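Local structure of telomerase reverse transcriptase (Takifugu rubripes, 4LMO) at residues A[23-28]-A[210-215]; A[124-129]-A[215-220]. The protein elongates chromosome ends as the reverse transcriptase of telomerase, copying a template in its RNA partner, and is represented here by its telomerase RNA-binding domain. All coordinates share one frame; numbering follows the deposited sequence.

Interaction 1: A[23-28]-A[210-215]; sequences FLLNRK and DGFVVG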
ATOM      1  N   PHE A  23      -3.156  -2.083   8.365  1.00 37.49           N
ATOM      2  CA  PHE A  23      -2.356  -2.052   7.138  1.00 35.58           C
ATOM      3  C   PHE A  23      -1.368  -3.217   7.103  1.00 35.18           C
ATOM      4  O   PHE A  23      -0.759  -3.554   8.121  1.00 35.50           O
ATOM      5  CB  PHE A  23      -1.619  -0.712   7.014  1.00 34.92           C
ATOM      6  CG  PHE A  23      -0.678  -0.631   5.843  1.00 34.04           C
ATOM      7  CD1 PHE A  23      -1.158  -0.668   4.538  1.00 33.32           C
ATOM      8  CD2 PHE A  23       0.690  -0.496   6.044  1.00 34.07           C
ATOM      9  CE1 PHE A  23      -0.291  -0.586   3.460  1.00 32.92           C
ATOM     10  CE2 PHE A  23       1.563  -0.407   4.970  1.00 33.86           C
ATOM     11  CZ  PHE A  23       1.072  -0.454   3.676  1.00 33.07           C
ATOM     12  N   LEU A  24      -1.216  -3.810   5.919  1.00 33.72           N
ATOM     13  CA  LEU A  24      -0.376  -4.996   5.704  1.00 33.56           C
ATOM     14  C   LEU A  24       0.950  -5.027   6.480  1.00 34.02           C
ATOM     15  O   LEU A  24       1.248  -6.009   7.163  1.00 33.83           O
ATOM     16  CB  LEU A  24      -0.122  -5.205   4.203  1.00 32.44           C
ATOM     17  CG  LEU A  24       0.879  -6.275   3.745  1.00 32.68           C
ATOM     18  CD1 LEU A  24       0.530  -7.668   4.256  1.00 32.18           C
ATOM     19  CD2 LEU A  24       0.990  -6.269   2.226  1.00 31.74           C
ATOM     20  N   LEU A  25       1.736  -3.960   6.369  1.00 34.23           N
ATOM     21  CA  LEU A  25       3.073  -3.926   6.962  1.00 35.10           C
ATOM     22  C   LEU A  25       3.068  -3.741   8.485  1.00 36.32           C
ATOM     23  O   LEU A  25       4.110  -3.859   9.130  1.00 37.22           O
ATOM     24  CB  LEU A  25       3.945  -2.862   6.282  1.00 34.50           C
ATOM     25  CG  LEU A  25       4.269  -2.991   4.789  1.00 33.81           C
ATOM     26  CD1 LEU A  25       5.210  -1.875   4.359  1.00 33.35           C
ATOM     27  CD2 LEU A  25       4.866  -4.352   4.455  1.00 33.59           C
ATOM     28  N   ASN A  26       1.896  -3.453   9.049  1.00 36.97           N
ATOM     29  CA  ASN A  26       1.732  -3.354  10.497  1.00 38.19           C
ATOM     30  C   ASN A  26       1.208  -4.648  11.112  1.00 39.51           C
ATOM     31  O   ASN A  26       1.083  -4.754  12.334  1.00 40.41           O
ATOM     32  CB  ASN A  26       0.811  -2.184  10.863  1.00 37.81           C
ATOM     33  CG  ASN A  26       1.481  -0.834  10.691  1.00 37.50           C
ATOM     34  OD1 ASN A  26       2.708  -0.728  10.693  1.00 37.77           O
ATOM     35  ND2 ASN A  26       0.677   0.208  10.545  1.00 36.73           N
ATOM     36  N   ARG A  27       0.901  -5.626  10.263  1.00 40.17           N
ATOM     37  CA  ARG A  27       0.415  -6.922  10.726  1.00 41.97           C
ATOM     38  C   ARG A  27       1.552  -7.782  11.259  1.00 43.29           C
ATOM     39  O   ARG A  27       2.699  -7.661  10.823  1.00 43.78           O
ATOM     40  CB  ARG A  27      -0.341  -7.657   9.617  1.00 42.55           C
ATOM     41  CG  ARG A  27      -1.792  -7.228   9.480  1.00 43.27           C
ATOM     42  CD  ARG A  27      -2.388  -7.664   8.154  1.00 44.10           C
ATOM     43  NE  ARG A  27      -2.714  -9.090   8.112  1.00 45.43           N
ATOM     44  CZ  ARG A  27      -3.160  -9.723   7.029  1.00 45.38           C
ATOM     45  NH1 ARG A  27      -3.336  -9.063   5.887  1.00 44.87           N
ATOM     46  NH2 ARG A  27      -3.431 -11.021   7.086  1.00 46.06           N
ATOM     47  N   LYS A  28       1.220  -8.642  12.214  1.00 44.84           N
ATOM     48  CA  LYS A  28       2.193  -9.532  12.830  1.00 46.00           C
ATOM     49  C   LYS A  28       2.091 -10.942  12.254  1.00 45.60           C
ATOM     50  O   LYS A  28       1.008 -11.385  11.869  1.00 44.87           O
ATOM     51  CB  LYS A  28       2.002  -9.557  14.350  1.00 47.62           C
ATOM     52  CG  LYS A  28       2.362  -8.244  15.035  1.00 48.46           C
ATOM     53  CD  LYS A  28       2.367  -8.386  16.547  1.00 50.30           C
ATOM     54  CE  LYS A  28       3.103  -7.224  17.200  1.00 51.17           C
ATOM     55  NZ  LYS A  28       3.150  -7.353  18.682  1.00 52.24           N
ATOM     56  N   ASP A 210      -0.948  -3.233  -5.658  1.00 28.99           N
ATOM     57  CA  ASP A 210      -2.058  -3.941  -5.019  1.00 29.09           C
ATOM     58  C   ASP A 210      -1.919  -4.019  -3.498  1.00 29.03           C
ATOM     59  O   ASP A 210      -2.879  -3.774  -2.768  1.00 29.21           O
ATOM     60  CB  ASP A 210      -2.202  -5.347  -5.608  1.00 29.31           C
ATOM     61  CG  ASP A 210      -3.311  -6.142  -4.952  1.00 30.02           C
ATOM     62  OD1 ASP A 210      -4.495  -5.877  -5.252  1.00 31.50           O
ATOM     63  OD2 ASP A 210      -2.999  -7.036  -4.139  1.00 29.95           O
ATOM     64  N   GLY A 211      -0.727  -4.369  -3.032  1.00 28.62           N
ATOM     65  CA  GLY A 211      -0.474  -4.510  -1.607  1.00 28.86           C
ATOM     66  C   GLY A 211      -0.213  -3.182  -0.933  1.00 28.88           C
ATOM     67  O   GLY A 211      -0.913  -2.813   0.012  1.00 29.60           O
ATOM     68  N   PHE A 212       0.788  -2.458  -1.424  1.00 28.46           N
ATOM     69  CA  PHE A 212       1.221  -1.226  -0.776  1.00 28.45           C
ATOM     70  C   PHE A 212       0.280  -0.050  -1.050  1.00 27.97           C
ATOM     71  O   PHE A 212      -0.380   0.439  -0.130  1.00 28.02           O
ATOM     72  CB  PHE A 212       2.677  -0.884  -1.142  1.00 28.70           C
ATOM     73  CG  PHE A 212       3.283   0.192  -0.282  1.00 28.85           C
ATOM     74  CD1 PHE A 212       3.733  -0.097   1.001  1.00 29.05           C
ATOM     75  CD2 PHE A 212       3.401   1.494  -0.753  1.00 28.95           C
ATOM     76  CE1 PHE A 212       4.287   0.893   1.799  1.00 29.29           C
ATOM     77  CE2 PHE A 212       3.955   2.489   0.037  1.00 29.01           C
ATOM     78  CZ  PHE A 212       4.396   2.189   1.317  1.00 29.52           C
ATOM     79  N   VAL A 213       0.208   0.387  -2.305  1.00 27.82           N
ATOM     80  CA  VAL A 213      -0.573   1.573  -2.672  1.00 27.53           C
ATOM     81  C   VAL A 213      -2.056   1.445  -2.314  1.00 27.62           C
ATOM     82  O   VAL A 213      -2.600   2.286  -1.592  1.00 27.94           O
ATOM     83  CB  VAL A 213      -0.375   1.951  -4.158  1.00 27.77           C
ATOM     84  CG1 VAL A 213      -1.421   2.961  -4.621  1.00 27.75           C
ATOM     85  CG2 VAL A 213       1.031   2.497  -4.374  1.00 27.37           C
ATOM     86  N   VAL A 214      -2.695   0.382  -2.796  1.00 27.31           N
ATOM     87  CA  VAL A 214      -4.109   0.123  -2.498  1.00 27.07           C
ATOM     88  C   VAL A 214      -4.343  -0.097  -0.997  1.00 26.67           C
ATOM     89  O   VAL A 214      -5.373   0.316  -0.456  1.00 26.71           O
ATOM     90  CB  VAL A 214      -4.657  -1.047  -3.345  1.00 26.86           C
ATOM     91  CG1 VAL A 214      -5.995  -1.545  -2.816  1.00 26.91           C
ATOM     92  CG2 VAL A 214      -4.784  -0.617  -4.801  1.00 26.89           C
ATOM     93  N   GLY A 215      -3.377  -0.728  -0.333  1.00 26.48           N
ATOM     94  CA  GLY A 215      -3.408  -0.900   1.121  1.00 26.61           C
ATOM     95  C   GLY A 215      -3.549   0.421   1.857  1.00 26.68           C
ATOM     96  O   GLY A 215      -4.383   0.557   2.752  1.00 27.14           O
TER
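The backbone of residues 23-28 makes a short 3-10 turn at 24-26 that meets helix 191-220 through residues 210-215, and the two segments come nearest at Phe23 and Gly215, whose CA atoms are 6.2 Å apart. This is a loop-on-helix contact in the mostly helical telomerase RNA-binding domain: the loop follows helix 6-15, which carries the RNA-binding TFLY motif, and is laid against the long helix. Its turn is closed by the hydrogen bond from Asn26 N to Phe23 O, 2.8 Å long, and Asn26 is tied down further by side-chain hydrogen bonds to Met20 O and His83 NE2.

Phe23 carries the contact. Its CG is anti to the backbone N (chi1 175°), which brings the ring tip to the helix. There it forms an offset edge-to-face (T-shaped) stack with Phe212, the Phe23 edge directed at the Phe212 face, with ring planes at 72° and centroids 5.8 Å apart. CZ leads, lying 3.8 Å from CD1 of Phe212. Beside it, Phe23 CE1 touches the carbonyl oxygen of Phe212, while CD1 lies 3.8 Å from the Gly215 carbonyl carbon. Glycine suits this place because, lacking a side chain, it lets the ring edge settle directly on the helix backbone.

The two leucines extend the contact in different ways. Leu24 brings CD2 to the CA of Gly211, a looser approach of 4.5 Å, and its side chain also touches Trp207, one turn earlier on the helix. Leu25, a branched aliphatic chain suited to a buried place between helices, packs on Leu79 and Leu80 of helix 73-85 as well. Crossing Phe212 at about a right angle, it puts CD1 in the plane of that ring, 3.9 Å from CE1.

Interaction 2: A[124-129]-A[215-220]; sequences LFVREC and GLVRAC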
ATOM      1  N   LEU A 124      -0.830  12.325  -4.189  1.00 28.59           N
ATOM      2  CA  LEU A 124       0.281  13.020  -3.533  1.00 28.48           C
ATOM      3  C   LEU A 124       0.692  12.326  -2.233  1.00 28.09           C
ATOM      4  O   LEU A 124       1.881  12.114  -1.987  1.00 28.32           O
ATOM      5  CB  LEU A 124      -0.054  14.496  -3.288  1.00 28.80           C
ATOM      6  CG  LEU A 124      -0.223  15.397  -4.517  1.00 29.09           C
ATOM      7  CD1 LEU A 124      -0.836  16.733  -4.118  1.00 29.38           C
ATOM      8  CD2 LEU A 124       1.094  15.600  -5.257  1.00 29.05           C
ATOM      9  N   PHE A 125      -0.296  11.965  -1.416  1.00 27.69           N
ATOM     10  CA  PHE A 125      -0.062  11.184  -0.202  1.00 27.65           C
ATOM     11  C   PHE A 125       0.628   9.852  -0.500  1.00 27.39           C
ATOM     12  O   PHE A 125       1.650   9.529   0.103  1.00 27.31           O
ATOM     13  CB  PHE A 125      -1.372  10.935   0.554  1.00 26.95           C
ATOM     14  CG  PHE A 125      -1.280   9.833   1.577  1.00 26.62           C
ATOM     15  CD1 PHE A 125      -0.522   9.999   2.736  1.00 26.81           C
ATOM     16  CD2 PHE A 125      -1.942   8.625   1.378  1.00 25.72           C
ATOM     17  CE1 PHE A 125      -0.430   8.981   3.672  1.00 26.85           C
ATOM     18  CE2 PHE A 125      -1.857   7.607   2.314  1.00 25.54           C
ATOM     19  CZ  PHE A 125      -1.104   7.787   3.464  1.00 26.22           C
ATOM     20  N   VAL A 126       0.059   9.089  -1.428  1.00 27.61           N
ATOM     21  CA  VAL A 126       0.610   7.793  -1.819  1.00 28.00           C
ATOM     22  C   VAL A 126       2.005   7.939  -2.434  1.00 28.95           C
ATOM     23  O   VAL A 126       2.878   7.093  -2.218  1.00 29.02           O
ATOM     24  CB  VAL A 126      -0.369   7.032  -2.749  1.00 27.49           C
ATOM     25  CG1 VAL A 126       0.363   6.191  -3.787  1.00 27.62           C
ATOM     26  CG2 VAL A 126      -1.320   6.178  -1.922  1.00 26.75           C
ATOM     27  N   ARG A 127       2.208   9.029  -3.174  1.00 29.99           N
ATOM     28  CA  ARG A 127       3.498   9.334  -3.791  1.00 31.08           C
ATOM     29  C   ARG A 127       4.571   9.595  -2.740  1.00 31.72           C
ATOM     30  O   ARG A 127       5.691   9.091  -2.855  1.00 32.12           O
ATOM     31  CB  ARG A 127       3.382  10.545  -4.720  1.00 31.64           C
ATOM     32  CG  ARG A 127       4.568  10.728  -5.653  1.00 32.50           C
ATOM     33  CD  ARG A 127       4.629  12.139  -6.209  1.00 33.45           C
ATOM     34  NE  ARG A 127       5.075  13.102  -5.203  1.00 34.98           N
ATOM     35  CZ  ARG A 127       5.016  14.425  -5.345  1.00 35.71           C
ATOM     36  NH1 ARG A 127       4.523  14.966  -6.455  1.00 36.03           N
ATOM     37  NH2 ARG A 127       5.450  15.211  -4.372  1.00 35.98           N
ATOM     38  N   GLU A 128       4.223  10.386  -1.723  1.00 32.34           N
ATOM     39  CA  GLU A 128       5.145  10.701  -0.630  1.00 33.35           C
ATOM     40  C   GLU A 128       5.478   9.467   0.202  1.00 33.02           C
ATOM     41  O   GLU A 128       6.600   9.329   0.695  1.00 34.13           O
ATOM     42  CB  GLU A 128       4.584  11.811   0.269  1.00 34.61           C
ATOM     43  CG  GLU A 128       4.495  13.188  -0.382  1.00 35.41           C
ATOM     44  CD  GLU A 128       5.795  13.637  -1.027  1.00 36.44           C
ATOM     45  OE1 GLU A 128       6.870  13.475  -0.413  1.00 37.62           O
ATOM     46  OE2 GLU A 128       5.742  14.160  -2.157  1.00 36.87           O
ATOM     47  N   CYS A 129       4.496   8.579   0.355  1.00 31.94           N
ATOM     48  CA  CYS A 129       4.698   7.306   1.035  1.00 31.35           C
ATOM     49  C   CYS A 129       5.694   6.418   0.289  1.00 31.06           C
ATOM     50  O   CYS A 129       6.567   5.811   0.909  1.00 31.08           O
ATOM     51  CB  CYS A 129       3.368   6.577   1.221  1.00 31.18           C
ATOM     52  SG  CYS A 129       2.274   7.339   2.439  1.00 32.07           S
ATOM     53  N   GLY A 215      -3.377  -0.728  -0.333  1.00 26.48           N
ATOM     54  CA  GLY A 215      -3.408  -0.900   1.121  1.00 26.61           C
ATOM     55  C   GLY A 215      -3.549   0.421   1.857  1.00 26.68           C
ATOM     56  O   GLY A 215      -4.383   0.557   2.752  1.00 27.14           O
ATOM     57  N   LEU A 216      -2.741   1.398   1.463  1.00 26.64           N
ATOM     58  CA  LEU A 216      -2.784   2.732   2.054  1.00 27.27           C
ATOM     59  C   LEU A 216      -4.129   3.409   1.825  1.00 27.48           C
ATOM     60  O   LEU A 216      -4.694   4.010   2.741  1.00 27.81           O
ATOM     61  CB  LEU A 216      -1.654   3.597   1.493  1.00 27.55           C
ATOM     62  CG  LEU A 216      -0.229   3.105   1.766  1.00 27.98           C
ATOM     63  CD1 LEU A 216       0.775   3.880   0.927  1.00 27.91           C
ATOM     64  CD2 LEU A 216       0.108   3.201   3.246  1.00 28.79           C
ATOM     65  N   VAL A 217      -4.634   3.303   0.598  1.00 27.80           N
ATOM     66  CA  VAL A 217      -5.926   3.864   0.233  1.00 28.14           C
ATOM     67  C   VAL A 217      -7.042   3.207   1.056  1.00 29.07           C
ATOM     68  O   VAL A 217      -7.888   3.904   1.622  1.00 29.54           O
ATOM     69  CB  VAL A 217      -6.184   3.744  -1.289  1.00 28.00           C
ATOM     70  CG1 VAL A 217      -7.552   4.297  -1.661  1.00 28.10           C
ATOM     71  CG2 VAL A 217      -5.102   4.470  -2.073  1.00 27.59           C
ATOM     72  N   ARG A 218      -7.018   1.874   1.136  1.00 29.55           N
ATOM     73  CA  ARG A 218      -7.989   1.108   1.932  1.00 30.39           C
ATOM     74  C   ARG A 218      -8.002   1.497   3.410  1.00 30.14           C
ATOM     75  O   ARG A 218      -9.070   1.623   4.009  1.00 30.51           O
ATOM     76  CB  ARG A 218      -7.732  -0.399   1.808  1.00 31.77           C
ATOM     77  CG  ARG A 218      -8.557  -1.093   0.736  1.00 33.61           C
ATOM     78  CD  ARG A 218      -8.332  -2.603   0.709  1.00 34.75           C
ATOM     79  NE  ARG A 218      -8.459  -3.224   2.031  1.00 37.20           N
ATOM     80  CZ  ARG A 218      -9.604  -3.608   2.595  1.00 38.31           C
ATOM     81  NH1 ARG A 218     -10.762  -3.440   1.967  1.00 39.62           N
ATOM     82  NH2 ARG A 218      -9.592  -4.160   3.801  1.00 38.37           N
ATOM     83  N   ALA A 219      -6.819   1.684   3.988  1.00 29.64           N
ATOM     84  CA  ALA A 219      -6.691   1.982   5.411  1.00 29.94           C
ATOM     85  C   ALA A 219      -7.055   3.428   5.765  1.00 30.63           C
ATOM     86  O   ALA A 219      -7.857   3.666   6.673  1.00 30.70           O
ATOM     87  CB  ALA A 219      -5.288   1.645   5.897  1.00 30.13           C
ATOM     88  N   CYS A 220      -6.479   4.382   5.032  1.00 30.69           N
ATOM     89  CA  CYS A 220      -6.554   5.803   5.385  1.00 31.60           C
ATOM     90  C   CYS A 220      -7.798   6.528   4.882  1.00 31.74           C
ATOM     91  O   CYS A 220      -8.116   7.618   5.357  1.00 31.82           O
ATOM     92  CB  CYS A 220      -5.307   6.534   4.885  1.00 31.72           C
ATOM     93  SG  CYS A 220      -3.763   5.839   5.506  1.00 32.84           S
TER
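Glu128 OE2 is the best-held polar atom, gripped by two N-H groups of the neighbouring Arg127: a very short salt-bridge bond of 2.5 Å from NH2, with an N-H...O angle of 155°, and a weak one of 3.3 Å from NE. NH2 meets the oxygen nearly along its C-O axis. Two charged residues in succession suit this part of helix 119-133, since neither touches residues 215-220, and the contact is left to apolar groups. The motif is a helix-helix crossing in the core of the RNA-binding domain, with segment axes 10.7 Å apart at 124°, a spacing bridged by side chains from both helices.

Each helix offers residues spaced i, i+1 and i+4, one turn of helical surface: Phe125, Val126 and Cys129 face Leu216, Val217 and Cys220. Leu216 is the central side chain. Its CG is anti to the carbonyl carbon, and the branch CD1 reaches across to CB of Cys129 at 3.8 Å and, more loosely, to CG2 of Val126. The compact beta-branched valines cross obliquely, CG2 of Val126 lying 4.2 Å from CG2 of Val217.

Phe125 extends its ring, CG anti to the backbone N, to the far end of the patch. CE2 touches CB of Leu216, and CZ lies 3.9 Å from SG of Cys220 in an oblique sulfur-aromatic contact, the sulfur 61° off the ring normal. Cysteine suits both sites, being small and polarisable: the sulfur of Cys129 lies over one face of the same ring, offset toward its rim. Leu92 and Thr95 also touch Phe125, and Tyr88 packs on Cys129 and Leu216. The two thiols remain separate, with SG of Cys129 6.9 Å from SG of Cys220.

Interactions 1 and 2 lie on successive turns of helix 191-220, share Gly215 and have centres about 10 Å apart. The helix thus joins the N-terminal loop 23-28 to helix 119-133. The two contacts also touch directly: Phe23 CE1 lies 3.7 Å from Leu216 N, Val213 CG1 lies 3.8 Å from Val126 CG1, and Phe212 CZ comes within 4.2 Å of Cys129 O. Phe212 and Leu216, one turn apart, each pack on Phe23 and on helix 119-133, making the core continuous. Neither contact includes the TFLY motif (residues 10-15) or residues 171-196, a region expected by similarity to interact with RNA, though that region runs into the start of this helix.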